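Local coordinates for protein photoreceptor-histidine kinase BphP (Stigmatella aurantiaca DW4/3-1, PDB 6BAF) that probably senses red and far-red light through a bound bilin and relays the signal through its histidine kinase activity, at residues R208-I213 against P242-Y247; F156-I161 against H249-Q254; E200-N205 against V236-S241. All blocks are in the same frame, centred on the assembly; numbering follows the deposited sequence.

Contact 1: residues R208-I213 against P242-Y247; sequences RIIPTI and PIHLEY. With BLR (3-[5-[(Z)-(4-ethenyl-3-methyl-5-oxidanylidene-pyrrol-2-ylidene)methyl]-2-[[5-[(Z)-(3-ethenyl-4-methyl-5-oxidanylidene-pyrrol-2-ylidene)methyl]-3-(3-hydroxy-3-oxopropyl)-4-methyl-1H-pyrrol-2-yl]methyl]-4-methyl-1H-pyrrol-3-yl]propanoic acid), chain B.
Ile210 pushes its CD1 against the edge of the His244 ring, reaching CD2 at 4.0 Å, where the end of strand 207-210 meets helix 242-251. Packing is tightest where that ring lies against the bilin. With CG anti to its backbone N (chi1 -179°), His244 drops from the helix toward the chromophore. One ring face is laid over it, with C1A of BLR 3.1 Å from the plane and toward the rim, while NE2 at the ring's edge donates to propionate oxygen O2A of BLR (2.8 Å, N-H...O angle 162°). Ile210 CD1 lies 3.9 Å from the same BLR O2A, so the carboxylate has an apolar neighbour as well as a polar one.

Away from the bilin the contact becomes mainly aliphatic. Leu245 CD2 is the single branch that meets both isoleucines, touching Ile210 CG2 and Ile213 CB, each at 4.0 Å. Ile213 and Leu245 lie alongside with their ends pointing contrary ways, and the partly exposed Leu245 marks the solvent side of the contact. A strand edge and a helix closing over a bilin in this way are typical of the phytochrome GAF-domain pocket.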
# COMPACT_ATOMS: atom_id res chain seq x y z
N ARG A 208 11.32 -14.92 -2.26
CA ARG A 208 12.43 -15.32 -3.11
C ARG A 208 11.92 -15.32 -4.54
O ARG A 208 10.77 -15.69 -4.79
CB ARG A 208 13.00 -16.70 -2.73
CG ARG A 208 11.98 -17.80 -2.74
CD ARG A 208 12.05 -18.62 -1.47
NE ARG A 208 11.81 -17.84 -0.24
CZ ARG A 208 10.64 -17.85 0.41
NH1 ARG A 208 10.49 -17.14 1.53
NH2 ARG A 208 9.61 -18.56 -0.09
N ILE A 209 12.78 -14.93 -5.46
CA ILE A 209 12.41 -14.92 -6.87
C ILE A 209 13.58 -15.42 -7.71
O ILE A 209 14.74 -15.02 -7.50
CB ILE A 209 11.93 -13.53 -7.35
CG1 ILE A 209 11.38 -13.66 -8.78
CG2 ILE A 209 13.03 -12.48 -7.27
CD1 ILE A 209 10.61 -12.48 -9.26
N ILE A 210 13.26 -16.30 -8.66
CA ILE A 210 14.20 -16.83 -9.65
C ILE A 210 13.61 -16.49 -11.02
O ILE A 210 12.80 -17.27 -11.53
CB ILE A 210 14.39 -18.34 -9.47
CG1 ILE A 210 14.73 -18.65 -8.02
CG2 ILE A 210 15.43 -18.91 -10.48
CD1 ILE A 210 14.53 -20.11 -7.64
N PRO A 211 13.95 -15.35 -11.62
CA PRO A 211 13.24 -14.95 -12.85
C PRO A 211 13.62 -15.77 -14.07
O PRO A 211 12.85 -15.78 -15.03
CB PRO A 211 13.64 -13.47 -13.04
CG PRO A 211 14.84 -13.26 -12.14
CD PRO A 211 14.79 -14.28 -11.05
N THR A 212 14.78 -16.43 -14.07
CA THR A 212 15.10 -17.47 -15.03
C THR A 212 16.00 -18.51 -14.36
O THR A 212 16.96 -18.14 -13.67
CB THR A 212 15.79 -16.93 -16.29
OG1 THR A 212 16.09 -18.05 -17.12
CG2 THR A 212 17.09 -16.18 -15.97
N ILE A 213 15.66 -19.79 -14.52
CA ILE A 213 16.53 -20.81 -13.95
C ILE A 213 17.81 -21.02 -14.74
O ILE A 213 18.68 -21.74 -14.26
CB ILE A 213 15.86 -22.17 -13.79
CG1 ILE A 213 15.71 -22.84 -15.17
CG2 ILE A 213 14.55 -22.03 -13.01
CD1 ILE A 213 15.20 -24.28 -15.09
N PRO A 242 21.96 -25.11 -6.53
CA PRO A 242 21.95 -25.76 -7.86
C PRO A 242 21.05 -26.97 -7.93
O PRO A 242 20.50 -27.25 -9.00
CB PRO A 242 23.42 -26.16 -8.05
CG PRO A 242 24.19 -25.15 -7.21
CD PRO A 242 23.33 -24.91 -6.01
N ILE A 243 20.88 -27.70 -6.84
CA ILE A 243 20.00 -28.86 -6.94
C ILE A 243 18.54 -28.42 -7.08
O ILE A 243 17.72 -29.15 -7.65
CB ILE A 243 20.22 -29.78 -5.72
CG1 ILE A 243 19.39 -31.04 -5.83
CG2 ILE A 243 19.81 -29.11 -4.46
CD1 ILE A 243 19.75 -32.09 -4.78
N HIS A 244 18.16 -27.26 -6.51
CA HIS A 244 16.80 -26.79 -6.74
C HIS A 244 16.62 -26.36 -8.19
O HIS A 244 15.57 -26.63 -8.79
CB HIS A 244 16.45 -25.64 -5.79
CG HIS A 244 15.05 -25.14 -5.97
ND1 HIS A 244 13.95 -25.96 -5.89
CD2 HIS A 244 14.58 -23.90 -6.29
CE1 HIS A 244 12.86 -25.26 -6.11
NE2 HIS A 244 13.21 -24.00 -6.35
N LEU A 245 17.62 -25.72 -8.79
CA LEU A 245 17.49 -25.37 -10.20
C LEU A 245 17.30 -26.61 -11.07
O LEU A 245 16.60 -26.52 -12.10
CB LEU A 245 18.69 -24.57 -10.67
CG LEU A 245 18.78 -23.25 -9.92
CD1 LEU A 245 20.03 -22.51 -10.31
CD2 LEU A 245 17.48 -22.35 -10.14
N GLU A 246 17.85 -27.77 -10.68
CA GLU A 246 17.63 -28.97 -11.49
C GLU A 246 16.28 -29.60 -11.20
O GLU A 246 15.66 -30.16 -12.10
CB GLU A 246 18.78 -29.97 -11.31
CG GLU A 246 18.86 -30.94 -12.54
CD GLU A 246 19.40 -30.26 -13.83
OE1 GLU A 246 19.25 -30.87 -14.94
OE2 GLU A 246 19.98 -29.13 -13.76
N TYR A 247 15.79 -29.49 -9.96
CA TYR A 247 14.39 -29.79 -9.71
C TYR A 247 13.47 -28.99 -10.65
O TYR A 247 12.52 -29.54 -11.20
CB TYR A 247 14.05 -29.47 -8.27
CG TYR A 247 12.63 -29.79 -7.81
CD1 TYR A 247 12.36 -31.03 -7.29
CD2 TYR A 247 11.59 -28.84 -7.82
CE1 TYR A 247 11.16 -31.36 -6.81
CE2 TYR A 247 10.26 -29.20 -7.32
CZ TYR A 247 10.09 -30.47 -6.82
OH TYR A 247 8.89 -30.97 -6.29
CHA BLR B . 13.60 -24.78 -2.49
NA BLR B . 11.70 -26.23 -3.33
C1A BLR B . 12.20 -25.03 -2.98
C2A BLR B . 11.23 -24.04 -3.12
C3A BLR B . 10.10 -24.64 -3.55
C4A BLR B . 10.41 -26.00 -3.69
CMA BLR B . 8.75 -23.90 -3.81
CAA BLR B . 11.45 -22.55 -2.82
CBA BLR B . 12.14 -21.79 -3.98
CGA BLR B . 11.16 -21.48 -5.12
O1A BLR B . 10.15 -20.78 -4.84
O2A BLR B . 11.33 -21.92 -6.33
CHB BLR B . 9.54 -27.16 -4.11
NB BLR B . 8.24 -26.12 -6.00
C1B BLR B . 8.49 -27.11 -4.88
C2B BLR B . 7.33 -28.03 -4.86
C3B BLR B . 6.39 -27.68 -5.85
C4B BLR B . 6.89 -26.50 -6.61
CMB BLR B . 7.12 -29.20 -3.90
OB BLR B . 6.38 -25.94 -7.52
CAB BLR B . 5.07 -28.44 -6.05
CBB BLR B . 4.15 -28.02 -6.88
NC BLR B . 14.60 -30.09 -3.60
C1C BLR B . 14.32 -31.54 -3.95
C2C BLR B . 15.46 -32.32 -3.40
C3C BLR B . 16.39 -31.49 -2.73
C4C BLR B . 15.91 -30.08 -2.82
CMC BLR B . 15.55 -33.83 -3.54
OC BLR B . 13.39 -31.96 -4.56
CAC BLR B . 17.69 -31.95 -2.04
CBC BLR B . 17.69 -32.93 -1.11
CHD BLR B . 16.52 -29.04 -2.33
ND BLR B . 14.57 -27.18 -2.61
C1D BLR B . 15.94 -27.65 -2.28
C2D BLR B . 16.78 -26.54 -1.85
C3D BLR B . 15.94 -25.34 -1.88
C4D BLR B . 14.55 -25.70 -2.33
CMD BLR B . 18.25 -26.65 -1.44
CAD BLR B . 16.39 -23.94 -1.53
CBD BLR B . 16.72 -23.21 -2.82
CGD BLR B . 17.29 -21.91 -2.29
O1D BLR B . 16.55 -21.14 -1.60
O2D BLR B . 18.53 -21.66 -2.47

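Contact 2: residues F156-I161 against H249-Q254; sequences FDRAII and HNMGVQ. With BLR (3-[5-[(Z)-(4-ethenyl-3-methyl-5-oxidanylidene-pyrrol-2-ylidene)methyl]-2-[[5-[(Z)-(3-ethenyl-4-methyl-5-oxidanylidene-pyrrol-2-ylidene)methyl]-3-(3-hydroxy-3-oxopropyl)-4-methyl-1H-pyrrol-2-yl]methyl]-4-methyl-1H-pyrrol-3-yl]propanoic acid), chain B.
Arg158, at the start of strand 158-164, reaches across to Met251 and Val253 with its guanidinium, and the meeting is light: no direct hydrogen bond joins the two segments. The arginine leaves the strand extended, CG anti to its backbone N (chi1 178°), and turns only at chi3 (42°), which carries NH1 to the far side. Its other nitrogens are held by its own surroundings, NE by Thr274 OG1 and NH2 by the carbonyl of Asp182. A classic beta bulge sets Asp157 and Arg158 both opposite Thr274. Ile160, two residues beyond Arg158, adds CD1 at 3.9 Å from vinyl carbon CBB of BLR.

Along the opposing segment, His249 comes first and contributes its carbonyl O, which accepts from Gly252 N at 3.0 Å in the last helical turn. Met251 makes two kinds of contact. Its methyl CE lies 4.3 Å from Arg158 NH1 and approaches lactam oxygen OB of BLR to 3.3 Å, whereas its carbonyl O receives a weak bond, at 3.4 Å, from a water. That water lies in the guanidinium plane only 2.5 Å from Arg158 NH1, a distance short enough to make this leg doubtful, so at most it links strand and helix end loosely. Gly252 follows with positive phi (79°), a backbone shape in which a side chain would jam against the preceding carbonyl. Val253 next turns CG2 to the edge of the guanidinium, 4.2 Å from Arg158 NH1, the two side chains crossing at about a right angle. Gln254 carries the chain onward to strand 255-263. The helix thus ends in a Schellman motif beside the lactam end of the bilin, at the rim of the GAF-domain chromophore pocket.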
# COMPACT_ATOMS: atom_id res chain seq x y z
N PHE A 156 2.26 -14.97 -13.66
CA PHE A 156 2.80 -16.32 -13.62
C PHE A 156 1.80 -17.35 -14.17
O PHE A 156 0.59 -17.27 -13.92
CB PHE A 156 3.19 -16.66 -12.17
CG PHE A 156 4.65 -16.38 -11.84
CD1 PHE A 156 5.67 -17.19 -12.35
CD2 PHE A 156 5.00 -15.33 -10.97
CE1 PHE A 156 7.04 -16.98 -12.00
CE2 PHE A 156 6.35 -15.10 -10.61
CZ PHE A 156 7.38 -15.93 -11.15
N ASP A 157 2.32 -18.37 -14.86
CA ASP A 157 1.49 -19.47 -15.35
C ASP A 157 0.76 -20.19 -14.24
O ASP A 157 -0.33 -20.71 -14.47
CB ASP A 157 2.33 -20.49 -16.12
CG ASP A 157 2.79 -19.95 -17.43
OD1 ASP A 157 2.00 -19.20 -18.02
OD2 ASP A 157 3.93 -20.23 -17.89
N ARG A 158 1.36 -20.30 -13.04
CA ARG A 158 0.72 -21.04 -11.97
C ARG A 158 1.03 -20.38 -10.65
O ARG A 158 2.16 -19.95 -10.42
CB ARG A 158 1.19 -22.52 -11.98
CG ARG A 158 0.63 -23.44 -10.84
CD ARG A 158 0.89 -25.00 -11.14
NE ARG A 158 2.23 -25.12 -11.65
CZ ARG A 158 2.62 -25.78 -12.73
NH1 ARG A 158 3.90 -25.71 -13.05
NH2 ARG A 158 1.77 -26.54 -13.43
N ALA A 159 0.06 -20.33 -9.75
CA ALA A 159 0.27 -19.88 -8.39
C ALA A 159 -0.49 -20.83 -7.49
O ALA A 159 -1.67 -21.09 -7.74
CB ALA A 159 -0.23 -18.43 -8.16
N ILE A 160 0.18 -21.35 -6.45
CA ILE A 160 -0.46 -22.28 -5.53
C ILE A 160 -0.26 -21.78 -4.12
O ILE A 160 0.63 -20.97 -3.84
CB ILE A 160 0.09 -23.72 -5.69
CG1 ILE A 160 1.59 -23.76 -5.31
CG2 ILE A 160 -0.12 -24.20 -7.13
CD1 ILE A 160 2.14 -25.21 -4.99
N ILE A 161 -1.12 -22.25 -3.22
CA ILE A 161 -0.84 -22.27 -1.79
C ILE A 161 -0.29 -23.66 -1.46
O ILE A 161 -0.95 -24.68 -1.71
CB ILE A 161 -2.07 -21.99 -0.93
CG1 ILE A 161 -2.71 -20.61 -1.24
CG2 ILE A 161 -1.63 -22.04 0.51
CD1 ILE A 161 -1.75 -19.45 -1.11
N HIS A 249 14.15 -27.43 -13.58
CA HIS A 249 14.37 -27.92 -14.94
C HIS A 249 13.62 -29.22 -15.22
O HIS A 249 12.95 -29.34 -16.25
CB HIS A 249 15.86 -28.11 -15.17
CG HIS A 249 16.21 -28.41 -16.59
ND1 HIS A 249 16.84 -27.50 -17.42
CD2 HIS A 249 16.03 -29.53 -17.34
CE1 HIS A 249 17.03 -28.05 -18.61
NE2 HIS A 249 16.55 -29.28 -18.58
N ASN A 250 13.68 -30.19 -14.30
CA ASN A 250 12.99 -31.46 -14.50
C ASN A 250 11.49 -31.32 -14.39
O ASN A 250 10.72 -32.10 -14.97
CB ASN A 250 13.41 -32.51 -13.46
CG ASN A 250 12.47 -33.75 -13.48
OD1 ASN A 250 11.50 -33.86 -12.68
ND2 ASN A 250 12.73 -34.66 -14.44
N MET A 251 11.04 -30.40 -13.56
CA MET A 251 9.63 -30.18 -13.48
C MET A 251 9.11 -29.44 -14.71
O MET A 251 7.89 -29.31 -14.87
CB MET A 251 9.37 -29.41 -12.19
CG MET A 251 8.05 -29.62 -11.62
SD MET A 251 8.07 -28.67 -10.12
CE MET A 251 6.74 -27.53 -10.41
N GLY A 252 10.00 -28.96 -15.58
CA GLY A 252 9.61 -28.13 -16.71
C GLY A 252 9.32 -26.67 -16.40
O GLY A 252 8.56 -26.05 -17.14
N VAL A 253 9.92 -26.10 -15.34
CA VAL A 253 9.64 -24.75 -14.87
C VAL A 253 10.81 -23.86 -15.25
O VAL A 253 11.96 -24.23 -15.00
CB VAL A 253 9.41 -24.74 -13.35
CG1 VAL A 253 9.48 -23.32 -12.79
CG2 VAL A 253 8.05 -25.36 -13.05
N GLN A 254 10.54 -22.70 -15.86
CA GLN A 254 11.58 -21.78 -16.31
C GLN A 254 11.84 -20.63 -15.35
O GLN A 254 12.87 -19.94 -15.47
CB GLN A 254 11.22 -21.20 -17.69
CG GLN A 254 12.31 -20.35 -18.31
CD GLN A 254 13.57 -21.15 -18.62
OE1 GLN A 254 13.49 -22.25 -19.16
NE2 GLN A 254 14.73 -20.61 -18.25
CHA BLR B . 13.60 -24.78 -2.49
NA BLR B . 11.70 -26.23 -3.33
C1A BLR B . 12.20 -25.03 -2.98
C2A BLR B . 11.23 -24.04 -3.12
C3A BLR B . 10.10 -24.64 -3.55
C4A BLR B . 10.41 -26.00 -3.69
CMA BLR B . 8.75 -23.90 -3.81
CAA BLR B . 11.45 -22.55 -2.82
CBA BLR B . 12.14 -21.79 -3.98
CGA BLR B . 11.16 -21.48 -5.12
O1A BLR B . 10.15 -20.78 -4.84
O2A BLR B . 11.33 -21.92 -6.33
CHB BLR B . 9.54 -27.16 -4.11
NB BLR B . 8.24 -26.12 -6.00
C1B BLR B . 8.49 -27.11 -4.88
C2B BLR B . 7.33 -28.03 -4.86
C3B BLR B . 6.39 -27.68 -5.85
C4B BLR B . 6.89 -26.50 -6.61
CMB BLR B . 7.12 -29.20 -3.90
OB BLR B . 6.38 -25.94 -7.52
CAB BLR B . 5.07 -28.44 -6.05
CBB BLR B . 4.15 -28.02 -6.88
NC BLR B . 14.60 -30.09 -3.60
C1C BLR B . 14.32 -31.54 -3.95
C2C BLR B . 15.46 -32.32 -3.40
C3C BLR B . 16.39 -31.49 -2.73
C4C BLR B . 15.91 -30.08 -2.82
CMC BLR B . 15.55 -33.83 -3.54
OC BLR B . 13.39 -31.96 -4.56
CAC BLR B . 17.69 -31.95 -2.04
CBC BLR B . 17.69 -32.93 -1.11
CHD BLR B . 16.52 -29.04 -2.33
ND BLR B . 14.57 -27.18 -2.61
C1D BLR B . 15.94 -27.65 -2.28
C2D BLR B . 16.78 -26.54 -1.85
C3D BLR B . 15.94 -25.34 -1.88
C4D BLR B . 14.55 -25.70 -2.33
CMD BLR B . 18.25 -26.65 -1.44
CAD BLR B . 16.39 -23.94 -1.53
CBD BLR B . 16.72 -23.21 -2.82
CGD BLR B . 17.29 -21.91 -2.29
O1D BLR B . 16.55 -21.14 -1.60
O2D BLR B . 18.53 -21.66 -2.47
O HOH W 1 5.20 -27.27 -14.56

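Contact 3: residues E200-N205 against V236-S241; sequences ELYQLN and VLRSVS. With BLR (3-[5-[(Z)-(4-ethenyl-3-methyl-5-oxidanylidene-pyrrol-2-ylidene)methyl]-2-[[5-[(Z)-(3-ethenyl-4-methyl-5-oxidanylidene-pyrrol-2-ylidene)methyl]-3-(3-hydroxy-3-oxopropyl)-4-methyl-1H-pyrrol-2-yl]methyl]-4-methyl-1H-pyrrol-3-yl]propanoic acid), chain B.
Leu201 and Arg238 approach each other from the helix and the loop and meet where a methyl rests on the guanidinium. From CB the arginine runs extended through CG and CD (chi1 178°), then bends at chi3, which turns its flat end toward the bilin. NE is the first atom to meet the helix segment, 4.1 Å from Leu201 CD2; this methyl stands over one guanidinium face, 3.7 Å above the plane and near the rim on the NH1 side. At the tip the two nitrogens take one carboxylate oxygen each. NH1 donates to O1D of BLR at 2.8 Å (167°), and NH2 to O2D of BLR, also at 2.8 Å (165°), with the carboxylate carbon in the guanidinium plane. NH2 has a second acceptor in the carbonyl of Ile8.

Each propionate oxygen gains another grip: Tyr202 OH donates to O1D of BLR at 2.5 Å, with that oxygen in the plane of the tyrosine ring, while Ser241 N reaches O2D of BLR at 2.9 Å. A leucine in place of Arg238 would probably leave the propionate without its charged mate and less firmly oriented, with Tyr202 and the Ser241 N-H still holding it. Ser241 is also the N-cap of helix 242-251, whose positive end would probably help to stabilise the anion. This bidentate arginine-carboxylate pairing, completed by a tyrosine and a backbone N-H, is consistent with the way bacteriophytochromes anchor a bilin propionate in the GAF-domain pocket.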
# COMPACT_ATOMS: atom_id res chain seq x y z
N GLU A 200 14.07 -23.07 7.20
CA GLU A 200 14.53 -22.16 8.24
C GLU A 200 14.89 -20.80 7.67
O GLU A 200 14.60 -19.77 8.29
CB GLU A 200 15.74 -22.76 8.97
CG GLU A 200 15.35 -23.80 10.02
CD GLU A 200 16.55 -24.61 10.52
OE1 GLU A 200 17.67 -24.49 9.94
OE2 GLU A 200 16.35 -25.39 11.49
N LEU A 201 15.56 -20.76 6.54
CA LEU A 201 15.79 -19.48 5.89
C LEU A 201 14.47 -18.79 5.53
O LEU A 201 14.34 -17.57 5.68
CB LEU A 201 16.64 -19.70 4.65
CG LEU A 201 16.85 -18.46 3.79
CD1 LEU A 201 17.55 -17.39 4.61
CD2 LEU A 201 17.72 -18.86 2.63
N TYR A 202 13.47 -19.56 5.08
CA TYR A 202 12.25 -18.92 4.61
C TYR A 202 11.41 -18.42 5.77
O TYR A 202 10.51 -17.61 5.57
CB TYR A 202 11.43 -19.85 3.72
CG TYR A 202 12.18 -20.35 2.48
CD1 TYR A 202 13.34 -19.72 2.03
CD2 TYR A 202 11.71 -21.46 1.77
CE1 TYR A 202 14.03 -20.19 0.91
CE2 TYR A 202 12.38 -21.94 0.64
CZ TYR A 202 13.54 -21.32 0.23
OH TYR A 202 14.19 -21.77 -0.90
N GLN A 203 11.69 -18.88 7.00
CA GLN A 203 11.04 -18.28 8.16
C GLN A 203 11.57 -16.89 8.45
O GLN A 203 10.94 -16.14 9.20
CB GLN A 203 11.24 -19.13 9.42
CG GLN A 203 10.28 -20.23 9.50
CD GLN A 203 10.37 -21.01 10.79
OE1 GLN A 203 9.49 -21.84 11.06
NE2 GLN A 203 11.44 -20.78 11.58
N LEU A 204 12.73 -16.53 7.91
CA LEU A 204 13.33 -15.24 8.20
C LEU A 204 13.24 -14.28 7.04
O LEU A 204 13.13 -13.08 7.25
CB LEU A 204 14.81 -15.41 8.58
CG LEU A 204 15.11 -16.36 9.74
CD1 LEU A 204 16.59 -16.53 9.88
CD2 LEU A 204 14.52 -15.87 11.04
N ASN A 205 13.34 -14.80 5.82
CA ASN A 205 13.36 -14.03 4.59
C ASN A 205 12.14 -14.51 3.80
O ASN A 205 12.12 -15.64 3.30
CB ASN A 205 14.67 -14.27 3.82
CG ASN A 205 14.71 -13.49 2.53
OD1 ASN A 205 13.68 -12.97 2.14
ND2 ASN A 205 15.86 -13.39 1.87
N VAL A 236 18.23 -10.47 -2.05
CA VAL A 236 17.23 -10.91 -3.03
C VAL A 236 17.91 -11.50 -4.25
O VAL A 236 17.31 -12.29 -4.99
CB VAL A 236 16.29 -9.75 -3.42
CG1 VAL A 236 15.85 -8.97 -2.18
CG2 VAL A 236 16.99 -8.78 -4.33
N LEU A 237 19.18 -11.16 -4.49
CA LEU A 237 19.87 -11.68 -5.66
C LEU A 237 20.62 -12.98 -5.39
O LEU A 237 21.33 -13.45 -6.29
CB LEU A 237 20.85 -10.64 -6.18
CG LEU A 237 20.19 -9.37 -6.72
CD1 LEU A 237 21.24 -8.33 -7.03
CD2 LEU A 237 19.31 -9.69 -7.94
N ARG A 238 20.54 -13.51 -4.17
CA ARG A 238 21.28 -14.71 -3.77
C ARG A 238 21.10 -15.83 -4.80
O ARG A 238 19.98 -16.20 -5.15
CB ARG A 238 20.79 -15.20 -2.40
CG ARG A 238 21.46 -16.49 -1.89
CD ARG A 238 20.87 -16.98 -0.56
NE ARG A 238 19.43 -17.26 -0.68
CZ ARG A 238 18.94 -18.43 -1.06
NH1 ARG A 238 17.63 -18.57 -1.18
NH2 ARG A 238 19.76 -19.46 -1.33
N SER A 239 22.22 -16.38 -5.28
CA SER A 239 22.14 -17.51 -6.19
C SER A 239 21.57 -18.71 -5.47
O SER A 239 22.00 -19.05 -4.37
CB SER A 239 23.53 -17.83 -6.76
OG SER A 239 23.41 -18.81 -7.77
N VAL A 240 20.60 -19.39 -6.09
CA VAL A 240 19.91 -20.40 -5.27
C VAL A 240 20.56 -21.76 -5.47
O VAL A 240 21.36 -21.96 -6.39
CB VAL A 240 18.40 -20.47 -5.56
CG1 VAL A 240 17.74 -19.08 -5.34
CG2 VAL A 240 18.16 -21.03 -6.94
N SER A 241 20.21 -22.70 -4.61
CA SER A 241 20.90 -23.97 -4.61
C SER A 241 20.82 -24.65 -5.98
O SER A 241 19.72 -24.74 -6.57
CB SER A 241 20.31 -24.85 -3.53
OG SER A 241 20.44 -26.22 -3.87
CHA BLR B . 13.60 -24.78 -2.49
NA BLR B . 11.70 -26.23 -3.33
C1A BLR B . 12.20 -25.03 -2.98
C2A BLR B . 11.23 -24.04 -3.12
C3A BLR B . 10.10 -24.64 -3.55
C4A BLR B . 10.41 -26.00 -3.69
CMA BLR B . 8.75 -23.90 -3.81
CAA BLR B . 11.45 -22.55 -2.82
CBA BLR B . 12.14 -21.79 -3.98
CGA BLR B . 11.16 -21.48 -5.12
O1A BLR B . 10.15 -20.78 -4.84
O2A BLR B . 11.33 -21.92 -6.33
CHB BLR B . 9.54 -27.16 -4.11
NB BLR B . 8.24 -26.12 -6.00
C1B BLR B . 8.49 -27.11 -4.88
C2B BLR B . 7.33 -28.03 -4.86
C3B BLR B . 6.39 -27.68 -5.85
C4B BLR B . 6.89 -26.50 -6.61
CMB BLR B . 7.12 -29.20 -3.90
OB BLR B . 6.38 -25.94 -7.52
CAB BLR B . 5.07 -28.44 -6.05
CBB BLR B . 4.15 -28.02 -6.88
NC BLR B . 14.60 -30.09 -3.60
C1C BLR B . 14.32 -31.54 -3.95
C2C BLR B . 15.46 -32.32 -3.40
C3C BLR B . 16.39 -31.49 -2.73
C4C BLR B . 15.91 -30.08 -2.82
CMC BLR B . 15.55 -33.83 -3.54
OC BLR B . 13.39 -31.96 -4.56
CAC BLR B . 17.69 -31.95 -2.04
CBC BLR B . 17.69 -32.93 -1.11
CHD BLR B . 16.52 -29.04 -2.33
ND BLR B . 14.57 -27.18 -2.61
C1D BLR B . 15.94 -27.65 -2.28
C2D BLR B . 16.78 -26.54 -1.85
C3D BLR B . 15.94 -25.34 -1.88
C4D BLR B . 14.55 -25.70 -2.33
CMD BLR B . 18.25 -26.65 -1.44
CAD BLR B . 16.39 -23.94 -1.53
CBD BLR B . 16.72 -23.21 -2.82
CGD BLR B . 17.29 -21.91 -2.29
O1D BLR B . 16.55 -21.14 -1.60
O2D BLR B . 18.53 -21.66 -2.47

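In the fold
All three contacts touch the same bilin within the GAF domain. Contacts 1 and 2 share helix 242-251, one using its first turns and the other its end, and both reach the six-stranded sheet; they join directly through a backbone bond between Ile213 and Gln254. Contact 3, nearest the centre of the chain, joins the end of helix 196-202 to the loop leading into helix 242-251, and meets contact 1 where Val240 packs on Ile210 and Leu245. Its touching residues are all buried, and two bind a propionate, whereas contact 1 is mainly apolar, its one histidine bond going to the bilin. Contact 2 lies farther from the chain centre, though still buried, and rests on light van der Waals touches with at most a tenuous water link.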